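Local coordinates for protein endoribonuclease ToxN (Bacillus thuringiensis, PDB 4ATO) that cleaves RNA within A-rich sequences as the toxin of a type III toxin-antitoxin system and is held inactive by the ToxI RNA pseudoknot, at residues P7-I12 / I98-K103; D18-A23 / E163-E168; S65-K70 / L83-I88; V139-K144 / F151-C156. One frame throughout, in Å; residues are numbered along the deposited sequence. Where two conformers were deposited one is given.

Contact 1: P7-I12 / I98-K103; sequences PKFHTI and IDIAEK. With nucleotides of chain B.
Ile98 packs against Phe9 and Thr11 of strand 9-12, its CD1 methyl reaching CG2 of Thr11 at 3.8 Å; the same methyl also lies 4.0 Å from CB of Phe9. The Thr11 and Ile98 side chains cross at about a right angle. CG1 of Ile98 is anti to the carbonyl carbon (chi1 -68°), which places it beside CG2 of Thr11. Phe9 and Ile100 meet more obliquely: CD1 of Ile100 touches the rim of the phenyl ring, near its plane, 4.0 Å from CD2. Tyr118 of helix 108-139 and Val40 of strand 38-41 also pack on Phe9, on the SH3-clan sheet of the toxin. The backbones are joined by Ile98 N donating to Phe9 O at 3.3 Å, from well above the carbonyl plane.

Between Phe9 and the start of helix 100-106, where Asp99 is the N-cap residue, the uracil of U10 of chain B is gripped by main-chain atoms. Phe9 N donates to O4 of U10 at 2.7 Å, U10 N3 donates to Ile98 O at 2.7 Å, and Ile100 N donates to O2 of U10 at 3.0 Å. Each bond is close to straight. CG1 of Ile100 lies 3.5 Å from C2 of the same base. Two N-H groups and one carbonyl thus match the acceptor-donor-acceptor edge of uracil, an arrangement consistent with recognition of the base by main-chain atoms, with side chains packing round it.

Contact 2: D18-A23 / E163-E168; sequences DYLREA and EEKCQE
Lys165 reaches over one face of the Tyr19 ring and ends at Glu22. Its NZ stands 4.1 Å from the ring centroid and 27° off the ring normal, a cation-pi contact, and CD makes a CH-pi contact with the same face, offset toward the rim. The ammonium also forms a salt bridge with OE1 of Glu22 at 3.1 Å, the two side chains crossing at about a right angle. The aliphatic part of the lysine is packed as well: CD lies 3.6 Å from CB of Ala23, and CB lies 3.7 Å from CD2 of Leu20. Tyr19 in turn gives its hydroxyl proton to the carbonyl O of Lys165 at 3.0 Å, so one residue meets the tyrosine with its side chain over the face and with its backbone oxygen at the ring edge.

Lys165 acts as a single knob in the hole formed by Tyr19, Leu20, Glu22 and Ala23. Helices 14-23 and 159-169 approach to 10.0 Å between the axes of the two short segments, which run at 135° to each other, nearer antiparallel than parallel.

Further out, CB of Glu168 lies 3.5 Å from OH of Tyr19, one turn along from Lys165. CG of Tyr19 is anti to the backbone N (chi1 164°), and the far end of the ring reaches Lys165. Behind the hole, Arg21 NH2 bridges to Asp18 OD1 at 2.9 Å, and its NH1 bonds the carbonyl of Val27. On the flank of helix 159-169 away from Lys165, Glu163 OE2 takes hydrogen bonds from the hydroxyls of Tyr51 and Tyr136.

Contact 3: S65-K70 / L83-I88; sequences SQVSVK and LVNNMI. With nucleotides of chain C.
Val67 and Val84 meet where the beta hairpin of strands 68-72 and 78-89 opens toward the RNA. Ser68 and Leu83 form an antiparallel non-hydrogen-bonded pair of this hairpin, with both side chains on the same face of the sheet. Beyond this pair each segment has a short 3-10 turn, residues 65-66 and 84-85. The backbone link there is weak: Val84 N donates to Val67 O at 3.0 Å with an N-H...O angle of 125°.

Van der Waals contact is made by CB of Val67 and CB of Asn85, 3.8 Å apart, the side chains crossing at about a right angle. Val135 of helix 108-139 also touches Val84.

Several polar groups bind the RNA. Asn86 pairs with the adenine of A3 of chain C through two bonds: N6 of A3 donates to OD1 at 2.8 Å, and ND2 donates to N1 of A3 at 3.2 Å. Asn85 ND2 makes a weak bond to O4 of U4 of chain C and also bonds the carbonyl of Val155. In the other turn, Ser65 OG accepts from N4 of C19 of chain C at 3.0 Å, beside Gln66, whose CG lies 3.3 Å from C4 of that base. Ser68 OG turns back to Asn64 O instead. CG2 of Val67, between the backbone N and the carbonyl carbon, comes to 3.2 Å from O2 of U4.

Contact 4: V139-K144 / F151-C156; sequences VTVQGK and FLKGVC. With nucleotides of chain C.
Val139, at the C-terminal end of helix 108-139, presses its CG2 methyl against Cys156 and Leu152 at the end of helix 147-155. The apolar part of the contact is this one methyl held by two neighbours one turn apart: SG of Cys156 at 3.8 Å and CB of Leu152 at 4.0 Å. Phe159 of helix 159-169 packs on Val139 as well, and Val67 touches both Leu152 and Cys156.

No hydrogen bond joins the two segments; Lys153 lies against residues 139-141 through CE and NZ. Its chain is extended until it bends at chi4 (74°), with CE 3.4 Å from the carbonyl O of Val139. NZ comes 3.4 Å from CG2 of Val141, the two side chains crossing at about a right angle, and makes a weak hydrogen bond to the carbonyl of Asp138.

Contact with the RNA occupies another flank of helix 147-155. The uracil of U5 of chain C lies over one face of Phe151, with C6 of U5 3.4 Å from CD1, while CG1 of Val155 lies over the opposite face. CG2 of Val155 meets O4' of U4 of chain C at 3.7 Å. With the lysine ammonium near carbonyls at the end of helix 108-139, its charge would probably be favoured by the helix dipole, and contact over the face of U5 would not by itself depend on the base's hydrogen-bonding edge.

From the N terminus, the chain enters strand 9-12 and then helix 14-23, the first halves of contacts 1 and 2. The hairpin strands 68-72 and 78-89 close contact 3 locally, inside the loops of both. Contact 1 closes next, at the start of helix 100-106, tying the strand to the helix beyond the sheet's edge strand 95-97. Contact 4 then folds the end of helix 147-155 back on the end of helix 108-139, in series with contacts 1 and 3. Helix 159-169 finally closes contact 2, which crosses contact 1 and encloses contacts 3 and 4. Leu20 touches Ile88 between contacts 2 and 3, while Val67 and Leu152 join contacts 3 and 4.

Contact 1: P7-I12 / I98-K103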
# COMPACT_ATOMS: atom_id res chain seq x y z
N PRO A 7 -11.85 19.05 5.88
CA PRO A 7 -11.62 20.49 6.00
C PRO A 7 -12.79 21.36 5.52
O PRO A 7 -13.46 21.02 4.54
CB PRO A 7 -10.39 20.72 5.12
CG PRO A 7 -10.45 19.63 4.11
CD PRO A 7 -10.98 18.44 4.86
N LYS A 8 -13.01 22.48 6.21
CA LYS A 8 -13.97 23.49 5.77
C LYS A 8 -13.21 24.77 5.49
O LYS A 8 -12.36 25.17 6.28
CB LYS A 8 -15.01 23.76 6.86
CG LYS A 8 -15.99 22.63 7.09
CD LYS A 8 -16.68 22.23 5.80
CE LYS A 8 -17.74 21.17 6.04
NZ LYS A 8 -18.30 20.68 4.75
N PHE A 9 -13.52 25.40 4.36
CA PHE A 9 -12.97 26.70 4.03
C PHE A 9 -13.80 27.80 4.69
O PHE A 9 -14.98 27.60 4.98
CB PHE A 9 -12.97 26.92 2.52
CG PHE A 9 -12.01 26.04 1.77
CD1 PHE A 9 -10.65 26.17 1.94
CD2 PHE A 9 -12.47 25.11 0.86
CE1 PHE A 9 -9.76 25.36 1.24
CE2 PHE A 9 -11.59 24.30 0.16
CZ PHE A 9 -10.24 24.43 0.35
N HIS A 10 -13.19 28.96 4.91
CA HIS A 10 -13.90 30.11 5.45
C HIS A 10 -13.32 31.40 4.91
O HIS A 10 -12.14 31.46 4.54
CB HIS A 10 -13.79 30.16 6.97
CG HIS A 10 -14.37 28.97 7.67
ND1 HIS A 10 -13.71 27.76 7.76
CD2 HIS A 10 -15.55 28.80 8.31
CE1 HIS A 10 -14.46 26.90 8.42
NE2 HIS A 10 -15.59 27.50 8.76
N THR A 11 -14.15 32.44 4.86
CA THR A 11 -13.65 33.80 4.74
C THR A 11 -13.76 34.47 6.11
O THR A 11 -14.63 34.12 6.90
CB THR A 11 -14.44 34.62 3.72
OG1 THR A 11 -15.83 34.58 4.08
CG2 THR A 11 -14.27 34.04 2.32
N ILE A 12 -12.88 35.42 6.38
CA ILE A 12 -12.89 36.11 7.66
C ILE A 12 -13.17 37.60 7.44
O ILE A 12 -12.69 38.18 6.46
CB ILE A 12 -11.57 35.86 8.44
CG1 ILE A 12 -11.57 34.45 9.04
CG2 ILE A 12 -11.43 36.83 9.59
CD1 ILE A 12 -11.19 33.36 8.11
N ILE A 98 -17.61 28.76 3.41
CA ILE A 98 -17.68 28.86 1.95
C ILE A 98 -18.41 27.68 1.32
O ILE A 98 -18.03 26.52 1.52
CB ILE A 98 -16.29 28.98 1.32
CG1 ILE A 98 -15.65 30.32 1.69
CG2 ILE A 98 -16.38 28.86 -0.20
CD1 ILE A 98 -14.23 30.45 1.21
N ASP A 99 -19.45 27.99 0.56
CA ASP A 99 -20.21 27.00 -0.18
C ASP A 99 -19.61 26.93 -1.58
O ASP A 99 -19.84 27.82 -2.41
CB ASP A 99 -21.68 27.44 -0.25
CG ASP A 99 -22.59 26.41 -0.92
OD1 ASP A 99 -22.11 25.47 -1.57
OD2 ASP A 99 -23.82 26.56 -0.79
N ILE A 100 -18.84 25.88 -1.85
CA ILE A 100 -18.12 25.76 -3.11
C ILE A 100 -19.07 25.71 -4.32
O ILE A 100 -18.78 26.28 -5.37
CB ILE A 100 -17.14 24.55 -3.08
CG1 ILE A 100 -16.07 24.77 -2.00
CG2 ILE A 100 -16.53 24.29 -4.46
CD1 ILE A 100 -14.98 23.71 -1.92
N ALA A 101 -20.21 25.05 -4.14
CA ALA A 101 -21.23 24.97 -5.20
C ALA A 101 -21.77 26.36 -5.53
O ALA A 101 -21.96 26.71 -6.69
CB ALA A 101 -22.36 24.06 -4.78
N GLU A 102 -22.00 27.15 -4.48
CA GLU A 102 -22.43 28.53 -4.65
C GLU A 102 -21.37 29.36 -5.37
O GLU A 102 -21.66 30.03 -6.36
CB GLU A 102 -22.76 29.14 -3.29
CG GLU A 102 -22.92 30.64 -3.29
CD GLU A 102 -23.34 31.18 -1.93
OE1 GLU A 102 -23.88 30.40 -1.12
OE2 GLU A 102 -23.12 32.39 -1.67
N LYS A 103 -20.14 29.29 -4.88
CA LYS A 103 -19.03 30.04 -5.48
C LYS A 103 -18.82 29.64 -6.93
O LYS A 103 -18.45 30.46 -7.76
CB LYS A 103 -17.73 29.84 -4.68
CG LYS A 103 -17.71 30.53 -3.33
CD LYS A 103 -17.20 31.97 -3.42
CE LYS A 103 -17.32 32.67 -2.06
NZ LYS A 103 -16.23 33.67 -1.81
P U B 10 -17.29 15.06 1.26
OP1 U B 10 -15.86 15.30 1.55
OP2 U B 10 -18.21 14.74 2.38
O5' U B 10 -17.89 16.27 0.42
C5' U B 10 -17.95 17.58 0.98
C4' U B 10 -18.80 18.50 0.14
O4' U B 10 -18.81 19.82 0.75
C3' U B 10 -18.32 18.71 -1.30
O3' U B 10 -19.45 18.98 -2.14
C2' U B 10 -17.47 19.96 -1.17
O2' U B 10 -17.29 20.67 -2.37
C1' U B 10 -18.29 20.77 -0.15
N1 U B 10 -17.50 21.74 0.62
C2 U B 10 -17.87 23.07 0.53
O2 U B 10 -18.79 23.46 -0.16
N3 U B 10 -17.13 23.94 1.29
C4 U B 10 -16.06 23.62 2.10
O4 U B 10 -15.49 24.52 2.71
C5 U B 10 -15.74 22.21 2.15
C6 U B 10 -16.45 21.34 1.43

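Contact 2: D18-A23 / E163-E168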
# COMPACT_ATOMS: atom_id res chain seq x y z
N ASP A 18 -8.31 43.33 10.46
CA ASP A 18 -7.67 44.61 10.74
C ASP A 18 -7.50 44.80 12.24
O ASP A 18 -6.51 45.37 12.70
CB ASP A 18 -8.49 45.76 10.16
CG ASP A 18 -8.47 45.78 8.64
OD1 ASP A 18 -7.60 45.10 8.04
OD2 ASP A 18 -9.32 46.48 8.05
N TYR A 19 -8.47 44.32 13.00
CA TYR A 19 -8.42 44.40 14.44
C TYR A 19 -7.28 43.54 14.96
O TYR A 19 -6.56 43.94 15.87
CB TYR A 19 -9.75 43.96 15.03
CG TYR A 19 -9.73 43.62 16.50
CD1 TYR A 19 -9.84 44.62 17.46
CD2 TYR A 19 -9.63 42.31 16.92
CE1 TYR A 19 -9.84 44.31 18.80
CE2 TYR A 19 -9.63 41.99 18.26
CZ TYR A 19 -9.73 42.99 19.20
OH TYR A 19 -9.73 42.67 20.54
N LEU A 20 -7.08 42.37 14.36
CA LEU A 20 -5.96 41.52 14.76
C LEU A 20 -4.61 42.14 14.36
O LEU A 20 -3.68 42.16 15.16
CB LEU A 20 -6.09 40.10 14.22
CG LEU A 20 -7.05 39.11 14.89
CD1 LEU A 20 -6.77 37.70 14.37
CD2 LEU A 20 -6.98 39.14 16.41
N ARG A 21 -4.51 42.65 13.14
CA ARG A 21 -3.23 43.17 12.66
C ARG A 21 -2.72 44.36 13.49
O ARG A 21 -1.53 44.71 13.44
CB ARG A 21 -3.26 43.49 11.16
CG ARG A 21 -1.87 43.71 10.55
CD ARG A 21 -1.82 43.46 9.04
NE ARG A 21 -2.96 44.07 8.37
CZ ARG A 21 -3.98 43.38 7.86
NH1 ARG A 21 -3.99 42.06 7.94
NH2 ARG A 21 -4.98 44.02 7.28
N GLU A 22 -3.61 44.97 14.27
CA GLU A 22 -3.22 45.96 15.26
C GLU A 22 -2.21 45.35 16.25
O GLU A 22 -1.22 45.98 16.61
CB GLU A 22 -4.43 46.48 16.03
CG GLU A 22 -5.47 47.19 15.18
CD GLU A 22 -6.71 47.59 15.98
OE1 GLU A 22 -6.85 47.13 17.14
OE2 GLU A 22 -7.54 48.36 15.45
N ALA A 23 -2.47 44.11 16.66
CA ALA A 23 -1.63 43.45 17.66
C ALA A 23 -0.43 42.74 17.05
O ALA A 23 0.60 42.57 17.70
CB ALA A 23 -2.46 42.48 18.49
N GLU A 163 -4.69 35.44 20.68
CA GLU A 163 -5.69 34.76 21.51
C GLU A 163 -6.30 35.71 22.53
O GLU A 163 -7.51 35.66 22.79
CB GLU A 163 -5.10 33.53 22.21
CG GLU A 163 -4.99 32.32 21.30
CD GLU A 163 -4.22 31.17 21.93
OE1 GLU A 163 -4.23 31.08 23.18
OE2 GLU A 163 -3.62 30.37 21.19
N GLU A 164 -5.47 36.58 23.10
CA GLU A 164 -5.95 37.63 23.99
C GLU A 164 -6.92 38.53 23.25
O GLU A 164 -7.97 38.88 23.78
CB GLU A 164 -4.79 38.48 24.50
CG GLU A 164 -4.02 37.88 25.65
CD GLU A 164 -3.12 38.90 26.32
OE1 GLU A 164 -3.29 40.11 26.03
OE2 GLU A 164 -2.25 38.50 27.12
N LYS A 165 -6.56 38.93 22.04
CA LYS A 165 -7.42 39.78 21.23
C LYS A 165 -8.75 39.09 20.95
O LYS A 165 -9.81 39.73 20.97
CB LYS A 165 -6.73 40.16 19.93
CG LYS A 165 -5.67 41.23 20.11
CD LYS A 165 -5.99 42.44 19.26
CE LYS A 165 -6.18 43.69 20.10
NZ LYS A 165 -6.21 44.92 19.25
N CYS A 166 -8.71 37.79 20.70
CA CYS A 166 -9.93 37.02 20.51
C CYS A 166 -10.79 37.07 21.77
O CYS A 166 -11.99 37.28 21.70
CB CYS A 166 -9.61 35.56 20.15
SG CYS A 166 -11.05 34.50 19.92
N GLN A 167 -10.15 36.90 22.92
CA GLN A 167 -10.84 36.96 24.21
C GLN A 167 -11.49 38.33 24.39
O GLN A 167 -12.66 38.42 24.76
CB GLN A 167 -9.86 36.70 25.37
CG GLN A 167 -9.38 35.26 25.49
CD GLN A 167 -10.39 34.36 26.17
OE1 GLN A 167 -11.34 34.84 26.79
NE2 GLN A 167 -10.18 33.05 26.07
N GLU A 168 -10.73 39.38 24.12
CA GLU A 168 -11.22 40.75 24.25
C GLU A 168 -12.44 40.97 23.37
O GLU A 168 -13.34 41.73 23.73
CB GLU A 168 -10.13 41.76 23.91
CG GLU A 168 -8.97 41.77 24.89
CD GLU A 168 -7.84 42.69 24.46
OE1 GLU A 168 -8.13 43.75 23.85
OE2 GLU A 168 -6.67 42.36 24.72

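Contact 3: S65-K70 / L83-I88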
# COMPACT_ATOMS: atom_id res chain seq x y z
N SER A 65 9.22 24.05 4.92
CA SER A 65 8.18 23.02 4.96
C SER A 65 7.53 22.91 6.34
O SER A 65 6.39 22.51 6.47
CB SER A 65 8.76 21.66 4.55
OG SER A 65 9.59 21.16 5.57
N GLN A 66 8.26 23.31 7.38
CA GLN A 66 7.74 23.22 8.74
C GLN A 66 6.52 24.10 8.99
O GLN A 66 5.74 23.81 9.87
CB GLN A 66 8.83 23.56 9.76
CG GLN A 66 9.99 22.61 9.75
CD GLN A 66 11.11 23.11 10.62
OE1 GLN A 66 11.20 22.75 11.80
NE2 GLN A 66 11.96 23.96 10.05
N VAL A 67 6.37 25.17 8.21
CA VAL A 67 5.26 26.11 8.42
C VAL A 67 4.39 26.30 7.19
O VAL A 67 3.70 27.30 7.05
CB VAL A 67 5.74 27.52 8.87
CG1 VAL A 67 6.22 27.50 10.32
CG2 VAL A 67 6.83 28.05 7.92
N SER A 68 4.40 25.33 6.29
CA SER A 68 3.55 25.44 5.11
C SER A 68 3.11 24.10 4.58
O SER A 68 3.74 23.06 4.82
CB SER A 68 4.27 26.22 4.02
OG SER A 68 5.56 25.71 3.84
N VAL A 69 2.01 24.12 3.84
CA VAL A 69 1.55 22.95 3.13
C VAL A 69 1.24 23.40 1.71
O VAL A 69 0.37 24.25 1.49
CB VAL A 69 0.29 22.35 3.79
CG1 VAL A 69 -0.25 21.18 2.96
CG2 VAL A 69 0.60 21.92 5.24
N LYS A 70 1.98 22.86 0.76
CA LYS A 70 1.76 23.16 -0.64
C LYS A 70 0.65 22.26 -1.19
O LYS A 70 0.66 21.05 -1.00
CB LYS A 70 3.05 22.99 -1.42
CG LYS A 70 4.12 23.98 -1.00
CD LYS A 70 5.49 23.69 -1.60
CE LYS A 70 6.43 24.88 -1.37
NZ LYS A 70 7.80 24.71 -1.95
N LEU A 83 -0.42 28.76 4.80
CA LEU A 83 0.58 29.39 5.67
C LEU A 83 0.33 29.09 7.15
O LEU A 83 -0.34 29.87 7.85
CB LEU A 83 0.58 30.90 5.45
CG LEU A 83 0.72 31.31 3.98
CD1 LEU A 83 0.63 32.85 3.83
CD2 LEU A 83 2.01 30.77 3.38
N VAL A 84 0.85 27.98 7.65
CA VAL A 84 0.58 27.68 9.06
C VAL A 84 1.23 28.71 9.98
O VAL A 84 0.72 28.97 11.07
CB VAL A 84 0.84 26.19 9.46
CG1 VAL A 84 1.42 25.40 8.30
CG2 VAL A 84 1.68 26.07 10.72
N ASN A 85 2.31 29.36 9.52
CA ASN A 85 2.92 30.46 10.27
C ASN A 85 1.99 31.66 10.49
O ASN A 85 2.18 32.42 11.44
CB ASN A 85 4.22 30.95 9.61
CG ASN A 85 4.02 31.34 8.15
OD1 ASN A 85 3.35 30.64 7.39
ND2 ASN A 85 4.61 32.47 7.75
N ASN A 86 1.01 31.83 9.61
CA ASN A 86 0.06 32.94 9.76
C ASN A 86 -1.34 32.51 10.24
O ASN A 86 -2.30 33.24 10.05
CB ASN A 86 -0.10 33.71 8.44
CG ASN A 86 1.22 34.30 7.94
OD1 ASN A 86 1.46 34.37 6.75
ND2 ASN A 86 2.06 34.75 8.87
N MET A 87 -1.46 31.34 10.86
CA MET A 87 -2.76 30.92 11.38
C MET A 87 -3.24 31.85 12.50
O MET A 87 -2.43 32.42 13.23
CB MET A 87 -2.75 29.46 11.83
CG MET A 87 -1.99 29.19 13.10
SD MET A 87 -2.04 27.44 13.49
CE MET A 87 -0.51 27.24 14.40
N ILE A 88 -4.55 32.02 12.59
CA ILE A 88 -5.13 32.98 13.53
C ILE A 88 -6.36 32.40 14.23
O ILE A 88 -7.06 31.55 13.67
CB ILE A 88 -5.55 34.30 12.83
CG1 ILE A 88 -6.54 34.03 11.70
CG2 ILE A 88 -4.35 35.04 12.30
CD1 ILE A 88 -7.15 35.29 11.12
P C C 19 7.12 15.79 10.19
OP1 C C 19 6.29 15.02 11.15
OP2 C C 19 6.50 16.93 9.49
O5' C C 19 8.47 16.26 10.89
C5' C C 19 9.39 15.31 11.42
C4' C C 19 10.52 15.99 12.16
O4' C C 19 11.37 16.69 11.20
C3' C C 19 10.09 17.04 13.18
O3' C C 19 10.97 17.01 14.29
C2' C C 19 10.25 18.35 12.42
O2' C C 19 10.44 19.49 13.23
C1' C C 19 11.48 18.06 11.57
N1 C C 19 11.59 18.87 10.34
C2 C C 19 12.64 19.80 10.26
O2 C C 19 13.40 19.89 11.23
N3 C C 19 12.79 20.58 9.16
C4 C C 19 11.95 20.44 8.14
N4 C C 19 12.13 21.22 7.07
C5 C C 19 10.88 19.49 8.18
C6 C C 19 10.73 18.73 9.28
P A C 3 9.53 38.49 0.65
OP1 A C 3 10.75 38.80 -0.14
OP2 A C 3 8.57 37.50 0.12
O5' A C 3 9.93 38.12 2.15
C5' A C 3 10.76 38.98 2.92
C4' A C 3 10.82 38.54 4.36
O4' A C 3 9.56 38.84 5.01
C3' A C 3 11.03 37.05 4.60
O3' A C 3 12.40 36.67 4.53
C2' A C 3 10.40 36.84 5.97
O2' A C 3 11.29 37.22 7.00
C1' A C 3 9.24 37.83 5.95
N9 A C 3 7.97 37.20 5.54
C8 A C 3 7.53 36.92 4.27
N7 A C 3 6.33 36.38 4.21
C5 A C 3 5.95 36.31 5.54
C6 A C 3 4.78 35.82 6.16
N6 A C 3 3.76 35.30 5.48
N1 A C 3 4.70 35.89 7.51
C2 A C 3 5.75 36.41 8.18
N3 A C 3 6.90 36.89 7.72
C4 A C 3 6.94 36.82 6.37
P U C 4 12.86 35.41 3.66
OP1 U C 4 14.34 35.41 3.62
OP2 U C 4 12.12 35.46 2.37
O5' U C 4 12.35 34.18 4.53
C5' U C 4 13.02 33.80 5.72
C4' U C 4 12.71 32.38 6.10
O4' U C 4 11.29 32.25 6.36
C3' U C 4 13.05 31.33 5.04
O3' U C 4 13.45 30.13 5.70
C2' U C 4 11.69 31.11 4.36
O2' U C 4 11.55 29.86 3.71
C1' U C 4 10.74 31.24 5.54
N1 U C 4 9.37 31.63 5.19
C2 U C 4 8.40 30.67 5.35
O2 U C 4 8.67 29.54 5.71
N3 U C 4 7.11 31.07 5.06
C4 U C 4 6.72 32.32 4.65
O4 U C 4 5.52 32.53 4.43
C5 U C 4 7.78 33.28 4.51
C6 U C 4 9.04 32.91 4.79

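Contact 4: V139-K144 / F151-C156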
# COMPACT_ATOMS: atom_id res chain seq x y z
N VAL A 139 6.17 27.87 19.10
CA VAL A 139 6.06 29.32 19.16
C VAL A 139 5.70 29.76 20.58
O VAL A 139 6.19 30.79 21.05
CB VAL A 139 5.04 29.87 18.12
CG1 VAL A 139 4.63 31.30 18.45
CG2 VAL A 139 5.64 29.80 16.72
N THR A 140 4.89 28.96 21.26
CA THR A 140 4.39 29.30 22.58
C THR A 140 5.22 28.75 23.75
O THR A 140 4.75 28.74 24.89
CB THR A 140 2.92 28.82 22.78
OG1 THR A 140 2.88 27.39 22.81
CG2 THR A 140 2.01 29.33 21.68
N VAL A 141 6.41 28.26 23.49
CA VAL A 141 7.22 27.76 24.58
C VAL A 141 7.74 28.94 25.33
O VAL A 141 7.69 30.05 24.86
CB VAL A 141 8.46 26.98 24.14
CG1 VAL A 141 8.11 25.68 23.47
CG2 VAL A 141 9.37 27.83 23.29
N GLN A 142 8.26 28.67 26.51
CA GLN A 142 9.13 29.59 27.20
C GLN A 142 10.09 28.81 28.05
O GLN A 142 9.87 27.65 28.34
CB GLN A 142 8.34 30.59 28.03
CG GLN A 142 7.08 30.06 28.66
CD GLN A 142 6.34 31.13 29.42
OE1 GLN A 142 6.67 31.43 30.57
NE2 GLN A 142 5.35 31.74 28.78
N GLY A 143 11.18 29.44 28.43
CA GLY A 143 11.42 30.80 28.04
C GLY A 143 12.51 30.92 27.02
O GLY A 143 12.34 31.59 26.02
N LYS A 144 13.65 30.29 27.25
CA LYS A 144 14.76 30.45 26.33
C LYS A 144 14.58 29.60 25.07
O LYS A 144 14.57 28.40 25.14
CB LYS A 144 16.08 30.12 27.00
CG LYS A 144 17.26 30.18 26.05
CD LYS A 144 18.57 30.43 26.77
CE LYS A 144 18.64 29.66 28.09
NZ LYS A 144 19.58 30.29 29.07
N PHE A 151 13.64 30.96 15.05
CA PHE A 151 13.20 31.08 13.66
C PHE A 151 11.68 31.11 13.59
O PHE A 151 11.10 31.97 12.92
CB PHE A 151 13.73 29.91 12.82
CG PHE A 151 12.92 29.65 11.58
CD1 PHE A 151 13.00 30.51 10.49
CD2 PHE A 151 12.07 28.56 11.51
CE1 PHE A 151 12.25 30.28 9.34
CE2 PHE A 151 11.32 28.31 10.36
CZ PHE A 151 11.41 29.17 9.27
N LEU A 152 11.05 30.17 14.29
CA LEU A 152 9.59 30.04 14.24
C LEU A 152 8.93 31.30 14.79
O LEU A 152 7.99 31.81 14.18
CB LEU A 152 9.11 28.78 14.99
CG LEU A 152 9.44 27.45 14.29
CD1 LEU A 152 9.13 26.25 15.18
CD2 LEU A 152 8.70 27.35 12.97
N LYS A 153 9.42 31.80 15.91
CA LYS A 153 8.87 33.02 16.51
C LYS A 153 8.95 34.20 15.56
O LYS A 153 8.03 35.02 15.51
CB LYS A 153 9.56 33.37 17.84
CG LYS A 153 9.08 32.52 19.00
CD LYS A 153 9.83 32.86 20.29
CE LYS A 153 9.38 31.98 21.45
NZ LYS A 153 9.92 30.60 21.35
N GLY A 154 10.05 34.28 14.81
CA GLY A 154 10.25 35.37 13.88
C GLY A 154 9.29 35.31 12.70
O GLY A 154 8.77 36.33 12.26
N VAL A 155 9.04 34.11 12.19
CA VAL A 155 8.26 33.97 10.96
C VAL A 155 6.76 33.78 11.23
O VAL A 155 5.95 33.88 10.30
CB VAL A 155 8.80 32.80 10.09
CG1 VAL A 155 8.26 31.46 10.59
CG2 VAL A 155 8.42 33.00 8.63
N CYS A 156 6.38 33.52 12.48
CA CYS A 156 4.97 33.24 12.81
C CYS A 156 4.31 34.40 13.52
O CYS A 156 4.97 35.15 14.25
CB CYS A 156 4.84 32.02 13.72
SG CYS A 156 5.41 30.48 13.00
P U C 5 14.56 29.17 5.05
OP1 U C 5 14.83 29.69 3.70
OP2 U C 5 14.08 27.78 5.20
O5' U C 5 15.83 29.40 6.00
C5' U C 5 16.32 30.71 6.25
C4' U C 5 17.05 30.80 7.57
O4' U C 5 16.10 30.73 8.67
C3' U C 5 18.03 29.69 7.88
O3' U C 5 19.27 29.84 7.19
C2' U C 5 18.15 29.80 9.39
O2' U C 5 18.95 30.91 9.76
C1' U C 5 16.70 30.09 9.78
N1 U C 5 15.97 28.83 10.07
C2 U C 5 16.26 28.23 11.29
O2 U C 5 17.04 28.73 12.09
N3 U C 5 15.61 27.05 11.54
C4 U C 5 14.71 26.42 10.71
O4 U C 5 14.20 25.35 11.07
C5 U C 5 14.47 27.09 9.46
C6 U C 5 15.09 28.24 9.18
P U C 4 12.86 35.41 3.66
OP1 U C 4 14.34 35.41 3.62
OP2 U C 4 12.12 35.46 2.37
O5' U C 4 12.35 34.18 4.53
C5' U C 4 13.02 33.80 5.72
C4' U C 4 12.71 32.38 6.10
O4' U C 4 11.29 32.25 6.36
C3' U C 4 13.05 31.33 5.04
O3' U C 4 13.45 30.13 5.70
C2' U C 4 11.69 31.11 4.36
O2' U C 4 11.55 29.86 3.71
C1' U C 4 10.74 31.24 5.54
N1 U C 4 9.37 31.63 5.19
C2 U C 4 8.40 30.67 5.35
O2 U C 4 8.67 29.54 5.71
N3 U C 4 7.11 31.07 5.06
C4 U C 4 6.72 32.32 4.65
O4 U C 4 5.52 32.53 4.43
C5 U C 4 7.78 33.28 4.51
C6 U C 4 9.04 32.91 4.79